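Local coordinates for Low molecular weight phosphotyrosine phosphatase family protein (Streptococcus pyogenes, PDB 5GOT) that probably hydrolyses phosphotyrosine in proteins, as a low molecular weight protein tyrosine phosphatase, at residues E34-I47 with K66-F79. Residues are numbered along the deposited sequence; the frame is centred on the assembly and turned at random.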
loop_
_atom_site.group_PDB
_atom_site.type_symbol
_atom_site.label_atom_id
_atom_site.label_comp_id
_atom_site.label_asym_id
_atom_site.label_seq_id
_atom_site.Cartn_x
_atom_site.Cartn_y
_atom_site.Cartn_z
ATOM N N GLU A 34 -6.027 2.705 -2.416
ATOM C CA GLU A 34 -6.658 1.719 -1.550
ATOM C C GLU A 34 -5.603 0.681 -1.182
ATOM O O GLU A 34 -4.450 0.765 -1.616
ATOM C CB GLU A 34 -7.878 1.081 -2.220
ATOM C CG GLU A 34 -9.045 2.060 -2.378
ATOM C CD GLU A 34 -10.359 1.364 -2.668
ATOM O OE1 GLU A 34 -11.267 1.998 -3.250
ATOM O OE2 GLU A 34 -10.476 0.170 -2.326
ATOM N N SER A 35 -5.988 -0.295 -0.360
ATOM C CA SER A 35 -5.097 -1.392 -0.009
ATOM C C SER A 35 -5.895 -2.681 0.135
ATOM O O SER A 35 -7.108 -2.666 0.372
ATOM C CB SER A 35 -4.293 -1.100 1.276
ATOM O OG SER A 35 -5.139 -0.925 2.417
ATOM N N ARG A 36 -5.199 -3.805 -0.028
ATOM C CA ARG A 36 -5.837 -5.115 -0.001
ATOM C C ARG A 36 -4.880 -6.154 0.560
ATOM O O ARG A 36 -3.673 -5.915 0.709
ATOM C CB ARG A 36 -6.279 -5.565 -1.402
ATOM C CG ARG A 36 -7.323 -4.705 -2.066
ATOM C CD ARG A 36 -8.743 -5.004 -1.585
ATOM N NE ARG A 36 -9.680 -4.291 -2.441
ATOM C CZ ARG A 36 -9.982 -3.005 -2.298
ATOM N NH1 ARG A 36 -9.443 -2.296 -1.308
ATOM N NH2 ARG A 36 -10.823 -2.427 -3.146
ATOM N N ALA A 37 -5.430 -7.339 0.816
ATOM C CA ALA A 37 -4.692 -8.509 1.270
ATOM C C ALA A 37 -4.614 -9.543 0.155
ATOM O O ALA A 37 -5.541 -9.672 -0.646
ATOM C CB ALA A 37 -5.366 -9.158 2.484
ATOM N N THR A 38 -3.519 -10.312 0.118
ATOM C CA THR A 38 -3.522 -11.461 -0.791
ATOM C C THR A 38 -4.369 -12.601 -0.242
ATOM O O THR A 38 -4.931 -13.379 -1.021
ATOM C CB THR A 38 -2.101 -11.972 -1.072
ATOM O OG1 THR A 38 -1.513 -12.473 0.133
ATOM C CG2 THR A 38 -1.230 -10.862 -1.623
ATOM N N SER A 39 -4.478 -12.713 1.083
ATOM C CA SER A 39 -5.159 -13.824 1.742
ATOM C C SER A 39 -6.460 -13.376 2.392
ATOM O O SER A 39 -6.782 -12.186 2.452
ATOM C CB SER A 39 -4.276 -14.446 2.819
ATOM O OG SER A 39 -4.343 -13.650 3.993
ATOM N N ASP A 40 -7.180 -14.390 2.901
ATOM C CA ASP A 40 -8.352 -14.349 3.768
ATOM C C ASP A 40 -8.026 -14.109 5.225
ATOM O O ASP A 40 -8.947 -13.864 6.011
ATOM C CB ASP A 40 -9.077 -15.700 3.729
ATOM C CG ASP A 40 -10.347 -15.635 2.996
ATOM O OD1 ASP A 40 -10.690 -14.524 2.535
ATOM O OD2 ASP A 40 -11.018 -16.687 2.878
ATOM N N TRP A 41 -6.757 -14.235 5.605
ATOM C CA TRP A 41 -6.406 -14.635 6.959
ATOM C C TRP A 41 -6.729 -13.582 8.015
ATOM O O TRP A 41 -6.717 -13.910 9.202
ATOM C CB TRP A 41 -4.925 -15.008 6.995
ATOM C CG TRP A 41 -4.590 -16.158 6.076
ATOM C CD1 TRP A 41 -5.458 -16.860 5.280
ATOM C CD2 TRP A 41 -3.301 -16.747 5.875
ATOM N NE1 TRP A 41 -4.788 -17.845 4.603
ATOM C CE2 TRP A 41 -3.461 -17.795 4.943
ATOM C CE3 TRP A 41 -2.022 -16.485 6.385
ATOM C CZ2 TRP A 41 -2.395 -18.583 4.516
ATOM C CZ3 TRP A 41 -0.965 -17.273 5.965
ATOM C CH2 TRP A 41 -1.157 -18.307 5.035
ATOM N N GLU A 42 -7.017 -12.341 7.623
ATOM C CA GLU A 42 -7.336 -11.287 8.579
ATOM C C GLU A 42 -8.606 -10.547 8.181
ATOM O O GLU A 42 -8.854 -9.442 8.680
ATOM C CB GLU A 42 -6.164 -10.303 8.707
ATOM C CG GLU A 42 -4.866 -10.923 9.248
ATOM C CD GLU A 42 -4.922 -11.180 10.754
ATOM O OE1 GLU A 42 -5.894 -10.713 11.383
ATOM O OE2 GLU A 42 -4.000 -11.828 11.312
ATOM N N HIS A 43 -9.414 -11.130 7.292
ATOM C CA HIS A 43 -10.448 -10.356 6.614
ATOM C C HIS A 43 -11.461 -9.809 7.610
ATOM O O HIS A 43 -11.900 -10.511 8.528
ATOM C CB HIS A 43 -11.140 -11.204 5.541
ATOM C CG HIS A 43 -12.170 -12.149 6.078
ATOM N ND1 HIS A 43 -13.460 -11.754 6.368
ATOM C CD2 HIS A 43 -12.101 -13.467 6.379
ATOM C CE1 HIS A 43 -14.140 -12.790 6.830
ATOM N NE2 HIS A 43 -13.340 -13.842 6.843
ATOM N N GLY A 44 -11.808 -8.536 7.442
ATOM C CA GLY A 44 -12.722 -7.868 8.327
ATOM C C GLY A 44 -12.087 -7.202 9.529
ATOM O O GLY A 44 -12.720 -6.337 10.138
ATOM N N ASN A 45 -10.847 -7.562 9.881
ATOM C CA ASN A 45 -10.210 -7.012 11.069
ATOM C C ASN A 45 -9.669 -5.608 10.802
ATOM O O ASN A 45 -9.272 -5.285 9.681
ATOM C CB ASN A 45 -9.081 -7.926 11.533
ATOM C CG ASN A 45 -9.583 -9.280 11.946
ATOM O OD1 ASN A 45 -10.746 -9.414 12.325
ATOM N ND2 ASN A 45 -8.730 -10.293 11.867
ATOM N N PRO A 46 -9.662 -4.743 11.808
ATOM C CA PRO A 46 -9.212 -3.369 11.585
ATOM C C PRO A 46 -7.699 -3.302 11.432
ATOM O O PRO A 46 -6.973 -4.291 11.574
ATOM C CB PRO A 46 -9.690 -2.639 12.843
ATOM C CG PRO A 46 -9.752 -3.703 13.878
ATOM C CD PRO A 46 -10.171 -4.950 13.177
ATOM N N ILE A 47 -7.228 -2.095 11.123
ATOM C CA ILE A 47 -5.793 -1.855 11.062
ATOM C C ILE A 47 -5.156 -2.306 12.364
ATOM O O ILE A 47 -5.678 -2.056 13.454
ATOM C CB ILE A 47 -5.510 -0.371 10.779
ATOM C CG1 ILE A 47 -6.117 0.031 9.429
ATOM C CG2 ILE A 47 -4.020 -0.112 10.779
ATOM C CD1 ILE A 47 -6.190 1.520 9.231
ATOM N N LYS A 66 -11.524 1.384 8.292
ATOM C CA LYS A 66 -10.789 0.501 7.390
ATOM C C LYS A 66 -10.629 -0.883 8.007
ATOM O O LYS A 66 -10.275 -1.019 9.182
ATOM C CB LYS A 66 -9.415 1.093 7.049
ATOM C CG LYS A 66 -8.445 0.091 6.398
ATOM C CD LYS A 66 -8.875 -0.350 5.000
ATOM C CE LYS A 66 -7.876 -1.347 4.414
ATOM N NZ LYS A 66 -8.403 -2.063 3.205
ATOM N N CYS A 67 -10.906 -1.906 7.205
ATOM C CA CYS A 67 -10.784 -3.305 7.584
ATOM C C CYS A 67 -10.056 -4.065 6.481
ATOM O O CYS A 67 -10.075 -3.673 5.311
ATOM C CB CYS A 67 -12.162 -3.945 7.831
ATOM S SG CYS A 67 -13.057 -3.258 9.283
ATOM N N SER A 68 -9.420 -5.166 6.874
ATOM C CA SER A 68 -8.712 -6.021 5.935
ATOM C C SER A 68 -9.670 -6.535 4.871
ATOM O O SER A 68 -10.746 -7.049 5.189
ATOM C CB SER A 68 -8.077 -7.190 6.673
ATOM O OG SER A 68 -7.503 -8.106 5.763
ATOM N N LYS A 69 -9.282 -6.390 3.604
ATOM C CA LYS A 69 -10.111 -6.801 2.470
ATOM C C LYS A 69 -9.234 -7.519 1.450
ATOM O O LYS A 69 -8.197 -6.985 1.033
ATOM C CB LYS A 69 -10.806 -5.588 1.832
ATOM C CG LYS A 69 -11.733 -5.911 0.648
ATOM C CD LYS A 69 -12.527 -4.681 0.189
ATOM C CE LYS A 69 -13.252 -4.956 -1.166
ATOM N NZ LYS A 69 -14.249 -3.884 -1.574
ATOM N N GLN A 70 -9.625 -8.740 1.084
ATOM C CA GLN A 70 -8.850 -9.513 0.126
ATOM C C GLN A 70 -9.067 -8.965 -1.279
ATOM O O GLN A 70 -10.174 -8.539 -1.632
ATOM C CB GLN A 70 -9.227 -10.993 0.186
ATOM C CG GLN A 70 -8.343 -11.886 -0.684
ATOM C CD GLN A 70 -8.623 -13.376 -0.521
ATOM O OE1 GLN A 70 -9.761 -13.799 -0.280
ATOM N NE2 GLN A 70 -7.580 -14.182 -0.663
ATOM N N ILE A 71 -7.987 -8.937 -2.068
ATOM C CA ILE A 71 -8.056 -8.413 -3.429
ATOM C C ILE A 71 -8.942 -9.317 -4.280
ATOM O O ILE A 71 -8.948 -10.545 -4.118
ATOM C CB ILE A 71 -6.636 -8.271 -4.010
ATOM C CG1 ILE A 71 -6.673 -7.493 -5.333
ATOM C CG2 ILE A 71 -5.987 -9.627 -4.186
ATOM C CD1 ILE A 71 -5.311 -6.999 -5.797
ATOM N N THR A 72 -9.714 -8.714 -5.184
ATOM C CA THR A 72 -10.695 -9.438 -5.985
ATOM C C THR A 72 -10.386 -9.313 -7.471
ATOM O O THR A 72 -9.603 -8.466 -7.902
ATOM C CB THR A 72 -12.124 -8.929 -5.725
ATOM O OG1 THR A 72 -12.246 -7.576 -6.185
ATOM C CG2 THR A 72 -12.480 -9.005 -4.226
ATOM N N ILE A 73 -11.054 -10.159 -8.264
ATOM C CA ILE A 73 -10.923 -10.071 -9.717
ATOM C C ILE A 73 -11.294 -8.676 -10.192
ATOM O O ILE A 73 -10.646 -8.114 -11.085
ATOM C CB ILE A 73 -11.785 -11.147 -10.408
ATOM C CG1 ILE A 73 -11.241 -12.544 -10.105
ATOM C CG2 ILE A 73 -11.832 -10.914 -11.920
ATOM C CD1 ILE A 73 -12.036 -13.663 -10.775
ATOM N N THR A 74 -12.327 -8.083 -9.588
ATOM C CA THR A 74 -12.678 -6.711 -9.938
ATOM C C THR A 74 -11.494 -5.780 -9.733
ATOM O O THR A 74 -11.232 -4.892 -10.559
ATOM C CB THR A 74 -13.860 -6.226 -9.099
ATOM O OG1 THR A 74 -14.779 -7.305 -8.875
ATOM C CG2 THR A 74 -14.557 -5.095 -9.828
ATOM N N ASP A 75 -10.772 -5.969 -8.626
ATOM C CA ASP A 75 -9.644 -5.098 -8.305
ATOM C C ASP A 75 -8.542 -5.212 -9.344
ATOM O O ASP A 75 -7.974 -4.198 -9.774
ATOM C CB ASP A 75 -9.097 -5.441 -6.922
ATOM C CG ASP A 75 -10.108 -5.229 -5.828
ATOM O OD1 ASP A 75 -10.890 -4.260 -5.930
ATOM O OD2 ASP A 75 -10.095 -6.026 -4.859
ATOM N N PHE A 76 -8.191 -6.444 -9.731
ATOM C CA PHE A 76 -7.148 -6.616 -10.742
ATOM C C PHE A 76 -7.505 -5.909 -12.044
ATOM O O PHE A 76 -6.606 -5.465 -12.767
ATOM C CB PHE A 76 -6.892 -8.097 -11.021
ATOM C CG PHE A 76 -6.057 -8.784 -9.987
ATOM C CD1 PHE A 76 -4.668 -8.649 -9.994
ATOM C CD2 PHE A 76 -6.644 -9.599 -9.033
ATOM C CE1 PHE A 76 -3.888 -9.309 -9.049
ATOM C CE2 PHE A 76 -5.873 -10.257 -8.085
ATOM C CZ PHE A 76 -4.488 -10.112 -8.093
ATOM N N ASN A 77 -8.806 -5.795 -12.358
ATOM C CA ASN A 77 -9.235 -5.102 -13.572
ATOM C C ASN A 77 -9.253 -3.592 -13.392
ATOM O O ASN A 77 -8.933 -2.848 -14.329
ATOM C CB ASN A 77 -10.629 -5.577 -13.991
ATOM C CG ASN A 77 -10.589 -6.862 -14.787
ATOM O OD1 ASN A 77 -10.452 -6.837 -16.009
ATOM N ND2 ASN A 77 -10.701 -7.997 -14.096
ATOM N N THR A 78 -9.631 -3.130 -12.200
ATOM C CA THR A 78 -9.852 -1.707 -11.964
ATOM C C THR A 78 -8.558 -0.950 -11.667
ATOM O O THR A 78 -8.370 0.170 -12.155
ATOM C CB THR A 78 -10.833 -1.528 -10.807
ATOM O OG1 THR A 78 -11.964 -2.381 -11.015
ATOM C CG2 THR A 78 -11.293 -0.072 -10.720
ATOM N N PHE A 79 -7.671 -1.502 -10.845
ATOM C CA PHE A 79 -6.504 -0.731 -10.423
ATOM C C PHE A 79 -5.470 -0.651 -11.539
ATOM O O PHE A 79 -5.294 -1.588 -12.319
ATOM C CB PHE A 79 -5.891 -1.330 -9.152
ATOM C CG PHE A 79 -6.696 -1.043 -7.912
ATOM C CD1 PHE A 79 -6.660 0.216 -7.318
ATOM C CD2 PHE A 79 -7.503 -2.016 -7.357
ATOM C CE1 PHE A 79 -7.418 0.488 -6.176
ATOM C CE2 PHE A 79 -8.278 -1.746 -6.226
ATOM C CZ PHE A 79 -8.224 -0.492 -5.638
HETATM O O HOH W 1 -8.316 0.384 1.444
HETATM O O HOH W 2 -7.224 -10.741 5.036
HETATM O O HOH W 3 -8.753 0.187 11.165
#
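D75 OD2 is gripped from opposite faces of its carboxylate by R36 NE, at 3.0 Å, and by the backbone N of T72. The R36 bond belongs to a salt bridge in which the guanidinium meets OD2 in its own plane, although the carboxylate is turned 69° against it; a weak bond runs from R36 NH2 to D75 OD1. With T72 OG1 accepting from D75 N, T72 and D75 also form a capping box at the start of helix 73-78, so one carboxylate serves both the helix end and the arginine. The NH1/NH2 end of the same guanidinium grips E34 end-on, both nitrogens donating to E34 OE2, R36 NH2 from 2.7 Å. A bend at chi2 (-81°) brings the guanidinium alongside the extended K69 chain, with K69 CD 3.8 Å from its plane, over the centre. The edge of the F79 ring, at CE2, lies over the opposite face, near NH2, while F79 CZ packs against E34 CB at 3.8 Å.

R36 lies on strand 31-37, an outermost strand of the four-stranded parallel sheet. Both segments flank the family's CX5R phosphate-binding P-loop and bond to it, S68 OG to G10 O and K66 NZ and K69 N to N11 OD1, probably helping to position it. Loop 66-72 bridges the strand's end: A37 N donates to K69 O, and A37 O accepts from I71 N. Q70, stretched out with CG anti to N (chi1 -174°), passes the S39 carbonyl and gives NE2 to T38 O, 2.8 Å away.

Farther along, G44 N to S68 O and S68 N to N45 O join the two loops, and a water donates to S68 OG and S39 O. K66 NZ approaches S35 O at 3.2 Å from the face opposite R36 NH1, its aliphatic CG resting on I47 CG1.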